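Local coordinates for protein translation initiation inhibitor (Streptococcus pyogenes, PDB 2EWC) that is of unknown function but belongs to the highly conserved YjgF family and is named a putative translation initiation inhibitor, at residues 25-33 and 44-53. Sequence-based numbering, arbitrary orientation.
Sequences YYLNYCVGN and GAFDEMERRL
Arg52 reaches from helix 38-54 across to strand 24-30, its chain extended from CG to NE, and its NH1 donates to Tyr29 O at 2.9 Å. That oxygen lies almost in the guanidinium plane, yet the nitrogen sits well above the carbonyl plane, 56° out of it, rather than on a lone pair. Cys30 SG also lies at the guanidinium edge, 3.4 Å from NH1, while Glu48 OE2 hangs over one face, a long charge pair to which no N-H points. The other carboxylate oxygen, Glu48 OE1, takes Val31 N on its anti lone pair in a nearly straight bond of 3.1 Å. A water bridges Tyr29 O to Arg52 NH2.

Beside these polar contacts the packing is largely apolar. Leu27 spreads its two methyls over one face of the helix: CD2 rests on Arg52 CB at 3.7 Å, and CD1 meets Leu53 CD2 and Met49 CG, the Leu27 side chain crossing each of the other two at about a right angle. Cys30 SG lies over Met49 CA. Where residues 31-32 pass Gly44 and Ala45, the backbones close in, Gly32 CA standing 3.7 Å from Gly44 CA with no side chain between them.

The helix packs on the sheet roughly antiparallel to the strand (157° between the two segments). With Asp8 bound to both Arg51 and Arg52, the salt-bridge network probably keeps the Arg52 charge balanced where it holds the carbonyl oxygen of Tyr29.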
ATOM      1  N   TYR B  25     -21.078 -12.514  35.454  1.00 30.39           N
ATOM      2  CA  TYR B  25     -21.752 -13.794  35.426  1.00 30.39           C
ATOM      3  C   TYR B  25     -21.189 -14.599  34.287  1.00 30.66           C
ATOM      4  O   TYR B  25     -21.174 -14.122  33.153  1.00 31.64           O
ATOM      5  CB  TYR B  25     -23.252 -13.606  35.254  1.00 30.97           C
ATOM      6  CG  TYR B  25     -23.877 -12.834  36.382  1.00 32.35           C
ATOM      7  CD1 TYR B  25     -24.547 -13.493  37.396  1.00 31.84           C
ATOM      8  CD2 TYR B  25     -23.758 -11.440  36.456  1.00 32.34           C
ATOM      9  CE1 TYR B  25     -25.111 -12.789  38.456  1.00 34.13           C
ATOM     10  CE2 TYR B  25     -24.317 -10.727  37.516  1.00 33.26           C
ATOM     11  CZ  TYR B  25     -24.988 -11.417  38.506  1.00 32.69           C
ATOM     12  OH  TYR B  25     -25.549 -10.743  39.552  1.00 34.12           O
ATOM     13  N   TYR B  26     -20.710 -15.801  34.589  1.00 30.00           N
ATOM     14  CA  TYR B  26     -20.055 -16.652  33.594  1.00 30.58           C
ATOM     15  C   TYR B  26     -20.946 -17.837  33.240  1.00 30.58           C
ATOM     16  O   TYR B  26     -21.279 -18.651  34.093  1.00 29.95           O
ATOM     17  CB  TYR B  26     -18.702 -17.141  34.114  1.00 30.13           C
ATOM     18  CG  TYR B  26     -17.758 -16.001  34.296  1.00 30.08           C
ATOM     19  CD1 TYR B  26     -16.831 -15.689  33.304  1.00 30.16           C
ATOM     20  CD2 TYR B  26     -17.826 -15.186  35.434  1.00 28.67           C
ATOM     21  CE1 TYR B  26     -15.996 -14.607  33.436  1.00 31.30           C
ATOM     22  CE2 TYR B  26     -16.983 -14.109  35.570  1.00 29.66           C
ATOM     23  CZ  TYR B  26     -16.066 -13.832  34.572  1.00 29.50           C
ATOM     24  OH  TYR B  26     -15.227 -12.752  34.680  1.00 30.43           O
ATOM     25  N   LEU B  27     -21.317 -17.916  31.971  1.00 31.21           N
ATOM     26  CA  LEU B  27     -22.162 -19.000  31.466  1.00 31.78           C
ATOM     27  C   LEU B  27     -21.331 -20.158  30.933  1.00 31.24           C
ATOM     28  O   LEU B  27     -20.434 -19.968  30.100  1.00 31.61           O
ATOM     29  CB  LEU B  27     -23.089 -18.474  30.370  1.00 32.50           C
ATOM     30  CG  LEU B  27     -24.203 -17.515  30.831  1.00 35.33           C
ATOM     31  CD1 LEU B  27     -24.272 -16.241  29.963  1.00 37.29           C
ATOM     32  CD2 LEU B  27     -25.500 -18.243  30.804  1.00 36.34           C
ATOM     33  N   ASN B  28     -21.607 -21.349  31.450  1.00 30.45           N
ATOM     34  CA  ASN B  28     -21.114 -22.587  30.873  1.00 30.12           C
ATOM     35  C   ASN B  28     -21.627 -22.670  29.407  1.00 30.34           C
ATOM     36  O   ASN B  28     -22.517 -21.895  29.013  1.00 29.14           O
ATOM     37  CB  ASN B  28     -21.626 -23.747  31.723  1.00 29.92           C
ATOM     38  CG  ASN B  28     -20.962 -25.063  31.400  1.00 29.70           C
ATOM     39  OD1 ASN B  28     -19.858 -25.338  31.849  1.00 30.21           O
ATOM     40  ND2 ASN B  28     -21.647 -25.899  30.635  1.00 28.26           N
ATOM     41  N   TYR B  29     -21.046 -23.547  28.580  1.00 31.02           N
ATOM     42  CA  TYR B  29     -21.529 -23.687  27.196  1.00 31.45           C
ATOM     43  C   TYR B  29     -23.036 -23.975  27.228  1.00 31.73           C
ATOM     44  O   TYR B  29     -23.521 -24.729  28.081  1.00 31.36           O
ATOM     45  CB  TYR B  29     -20.769 -24.783  26.414  1.00 31.92           C
ATOM     46  CG  TYR B  29     -20.973 -26.183  26.953  1.00 32.66           C
ATOM     47  CD1 TYR B  29     -22.068 -26.953  26.551  1.00 31.30           C
ATOM     48  CD2 TYR B  29     -20.070 -26.736  27.876  1.00 31.77           C
ATOM     49  CE1 TYR B  29     -22.260 -28.255  27.053  1.00 33.20           C
ATOM     50  CE2 TYR B  29     -20.245 -28.014  28.379  1.00 32.71           C
ATOM     51  CZ  TYR B  29     -21.344 -28.774  27.962  1.00 34.71           C
ATOM     52  OH  TYR B  29     -21.538 -30.047  28.463  1.00 36.60           O
ATOM     53  N   CYS B  30     -23.763 -23.339  26.318  1.00 32.03           N
ATOM     54  CA  CYS B  30     -25.200 -23.487  26.197  1.00 32.32           C
ATOM     55  C   CYS B  30     -25.547 -24.206  24.914  1.00 32.35           C
ATOM     56  O   CYS B  30     -25.044 -23.883  23.851  1.00 31.64           O
ATOM     57  CB  CYS B  30     -25.885 -22.128  26.185  1.00 32.22           C
ATOM     58  SG  CYS B  30     -25.638 -21.166  27.668  1.00 34.66           S
ATOM     59  N   VAL B  31     -26.477 -25.137  25.040  1.00 33.18           N
ATOM     60  CA  VAL B  31     -26.824 -26.074  24.012  1.00 34.29           C
ATOM     61  C   VAL B  31     -28.334 -26.308  24.115  1.00 34.21           C
ATOM     62  O   VAL B  31     -28.870 -26.311  25.218  1.00 34.82           O
ATOM     63  CB  VAL B  31     -25.988 -27.371  24.247  1.00 34.81           C
ATOM     64  CG1 VAL B  31     -26.845 -28.547  24.742  1.00 35.24           C
ATOM     65  CG2 VAL B  31     -25.244 -27.722  23.032  1.00 34.70           C
ATOM     66  N   GLY B  32     -29.022 -26.458  22.981  1.00 34.41           N
ATOM     67  CA  GLY B  32     -30.475 -26.681  22.977  1.00 34.73           C
ATOM     68  C   GLY B  32     -31.013 -27.230  21.662  1.00 34.96           C
ATOM     69  O   GLY B  32     -30.350 -27.121  20.619  1.00 35.00           O
ATOM     70  N   ASN B  33     -32.227 -27.799  21.702  1.00 35.35           N
ATOM     71  CA  ASN B  33     -32.886 -28.382  20.521  1.00 35.21           C
ATOM     72  C   ASN B  33     -31.964 -29.327  19.748  1.00 35.68           C
ATOM     73  O   ASN B  33     -31.864 -29.200  18.533  1.00 35.57           O
ATOM     74  CB  ASN B  33     -33.355 -27.268  19.565  1.00 34.83           C
ATOM     75  CG  ASN B  33     -34.478 -26.419  20.148  1.00 35.60           C
ATOM     76  OD1 ASN B  33     -35.207 -26.870  21.020  1.00 36.35           O
ATOM     77  ND2 ASN B  33     -34.619 -25.176  19.661  1.00 33.60           N
ATOM     78  N   GLY B  44     -32.127 -22.844  20.261  1.00 28.76           N
ATOM     79  CA  GLY B  44     -32.060 -23.675  21.443  1.00 29.01           C
ATOM     80  C   GLY B  44     -30.916 -23.257  22.360  1.00 29.87           C
ATOM     81  O   GLY B  44     -31.080 -23.213  23.570  1.00 29.86           O
ATOM     82  N   ALA B  45     -29.753 -22.945  21.798  1.00 29.68           N
ATOM     83  CA  ALA B  45     -28.644 -22.542  22.640  1.00 30.10           C
ATOM     84  C   ALA B  45     -28.990 -21.226  23.350  1.00 30.59           C
ATOM     85  O   ALA B  45     -28.736 -21.086  24.540  1.00 30.45           O
ATOM     86  CB  ALA B  45     -27.402 -22.404  21.834  1.00 30.08           C
ATOM     87  N   PHE B  46     -29.581 -20.275  22.620  1.00 30.90           N
ATOM     88  CA  PHE B  46     -29.907 -18.971  23.179  1.00 31.53           C
ATOM     89  C   PHE B  46     -31.061 -19.055  24.197  1.00 31.77           C
ATOM     90  O   PHE B  46     -31.124 -18.234  25.121  1.00 31.50           O
ATOM     91  CB  PHE B  46     -30.256 -17.959  22.083  1.00 31.81           C
ATOM     92  CG  PHE B  46     -29.068 -17.474  21.270  1.00 33.89           C
ATOM     93  CD1 PHE B  46     -27.820 -17.298  21.846  1.00 33.97           C
ATOM     94  CD2 PHE B  46     -29.233 -17.123  19.932  1.00 36.87           C
ATOM     95  CE1 PHE B  46     -26.737 -16.819  21.094  1.00 36.26           C
ATOM     96  CE2 PHE B  46     -28.152 -16.639  19.176  1.00 37.62           C
ATOM     97  CZ  PHE B  46     -26.909 -16.492  19.762  1.00 35.67           C
ATOM     98  N   ASP B  47     -31.972 -20.022  24.012  1.00 31.61           N
ATOM     99  CA  ASP B  47     -33.015 -20.305  25.011  1.00 31.98           C
ATOM    100  C   ASP B  47     -32.379 -20.762  26.334  1.00 32.38           C
ATOM    101  O   ASP B  47     -32.834 -20.328  27.407  1.00 32.81           O
ATOM    102  CB  ASP B  47     -33.983 -21.394  24.547  1.00 31.95           C
ATOM    103  CG  ASP B  47     -34.910 -20.958  23.399  1.00 32.90           C
ATOM    104  OD1 ASP B  47     -35.067 -19.738  23.125  1.00 32.08           O
ATOM    105  OD2 ASP B  47     -35.525 -21.874  22.781  1.00 33.22           O
ATOM    106  N   GLU B  48     -31.361 -21.635  26.280  1.00 32.47           N
ATOM    107  CA  GLU B  48     -30.642 -22.030  27.502  1.00 33.83           C
ATOM    108  C   GLU B  48     -29.942 -20.831  28.143  1.00 32.42           C
ATOM    109  O   GLU B  48     -30.011 -20.658  29.370  1.00 32.06           O
ATOM    110  CB  GLU B  48     -29.624 -23.161  27.286  1.00 34.23           C
ATOM    111  CG  GLU B  48     -30.000 -24.535  27.932  1.00 38.04           C
ATOM    112  CD  GLU B  48     -28.785 -25.327  28.522  1.00 37.87           C
ATOM    113  OE1 GLU B  48     -27.695 -25.486  27.862  1.00 41.95           O
ATOM    114  OE2 GLU B  48     -28.943 -25.837  29.657  1.00 40.41           O
HETATM  115  N   MSE B  49     -29.284 -20.008  27.313  1.00 31.20           N
HETATM  116  CA  MSE B  49     -28.600 -18.806  27.783  1.00 30.59           C
HETATM  117  C   MSE B  49     -29.584 -17.897  28.548  1.00 31.46           C
HETATM  118  O   MSE B  49     -29.273 -17.446  29.658  1.00 30.31           O
HETATM  119  CB  MSE B  49     -27.922 -18.056  26.627  1.00 30.44           C
HETATM  120  CG  MSE B  49     -27.161 -16.803  27.041  1.00 30.77           C
HETATM  121 SE   MSE B  49     -26.174 -15.980  25.741  1.00 28.82          SE
HETATM  122  CE  MSE B  49     -27.398 -15.642  24.510  1.00 36.51           C
ATOM    123  N   GLU B  50     -30.764 -17.656  27.958  1.00 31.96           N
ATOM    124  CA  GLU B  50     -31.820 -16.883  28.609  1.00 33.21           C
ATOM    125  C   GLU B  50     -32.320 -17.542  29.896  1.00 32.27           C
ATOM    126  O   GLU B  50     -32.580 -16.844  30.890  1.00 32.12           O
ATOM    127  CB  GLU B  50     -33.013 -16.654  27.666  1.00 33.26           C
ATOM    128  CG  GLU B  50     -32.710 -15.709  26.519  1.00 36.20           C
ATOM    129  CD  GLU B  50     -33.940 -15.317  25.726  1.00 36.86           C
ATOM    130  OE1 GLU B  50     -34.691 -16.223  25.267  1.00 41.85           O
ATOM    131  OE2 GLU B  50     -34.160 -14.086  25.566  1.00 42.19           O
ATOM    132  N   ARG B  51     -32.501 -18.865  29.856  1.00 31.58           N
ATOM    133  CA  ARG B  51     -32.940 -19.622  31.026  1.00 31.48           C
ATOM    134  C   ARG B  51     -31.965 -19.404  32.162  1.00 30.66           C
ATOM    135  O   ARG B  51     -32.369 -19.126  33.275  1.00 30.94           O
ATOM    136  CB  ARG B  51     -33.034 -21.129  30.740  1.00 31.13           C
ATOM    137  CG  ARG B  51     -33.516 -21.941  31.962  1.00 32.57           C
ATOM    138  CD  ARG B  51     -33.563 -23.457  31.741  1.00 33.16           C
ATOM    139  NE  ARG B  51     -32.229 -24.013  31.566  1.00 34.90           N
ATOM    140  CZ  ARG B  51     -31.385 -24.339  32.545  1.00 36.96           C
ATOM    141  NH1 ARG B  51     -31.722 -24.193  33.822  1.00 36.34           N
ATOM    142  NH2 ARG B  51     -30.176 -24.821  32.232  1.00 36.61           N
ATOM    143  N   ARG B  52     -30.674 -19.541  31.878  1.00 30.27           N
ATOM    144  CA  ARG B  52     -29.679 -19.434  32.937  1.00 30.32           C
ATOM    145  C   ARG B  52     -29.600 -18.008  33.468  1.00 29.67           C
ATOM    146  O   ARG B  52     -29.550 -17.809  34.667  1.00 30.56           O
ATOM    147  CB  ARG B  52     -28.323 -19.948  32.469  1.00 30.45           C
ATOM    148  CG  ARG B  52     -28.186 -21.468  32.584  1.00 30.68           C
ATOM    149  CD  ARG B  52     -27.075 -21.961  31.657  1.00 32.08           C
ATOM    150  NE  ARG B  52     -26.782 -23.383  31.837  1.00 31.52           N
ATOM    151  CZ  ARG B  52     -25.925 -24.078  31.083  1.00 34.88           C
ATOM    152  NH1 ARG B  52     -25.279 -23.497  30.069  1.00 31.09           N
ATOM    153  NH2 ARG B  52     -25.718 -25.372  31.345  1.00 34.30           N
ATOM    154  N   LEU B  53     -29.622 -17.036  32.569  1.00 28.59           N
ATOM    155  CA  LEU B  53     -29.616 -15.639  32.936  1.00 28.88           C
ATOM    156  C   LEU B  53     -30.829 -15.251  33.803  1.00 29.51           C
ATOM    157  O   LEU B  53     -30.710 -14.401  34.700  1.00 28.90           O
ATOM    158  CB  LEU B  53     -29.528 -14.756  31.679  1.00 28.22           C
ATOM    159  CG  LEU B  53     -28.190 -14.743  30.936  1.00 27.20           C
ATOM    160  CD1 LEU B  53     -28.328 -14.003  29.610  1.00 26.20           C
ATOM    161  CD2 LEU B  53     -27.112 -14.101  31.804  1.00 27.62           C
TER
HETATM  162  O   HOH W   1     -24.738 -27.001  28.889  1.00 41.99           O
HETATM  163  O   HOH W   2     -36.561 -22.883  20.253  1.00 45.16           O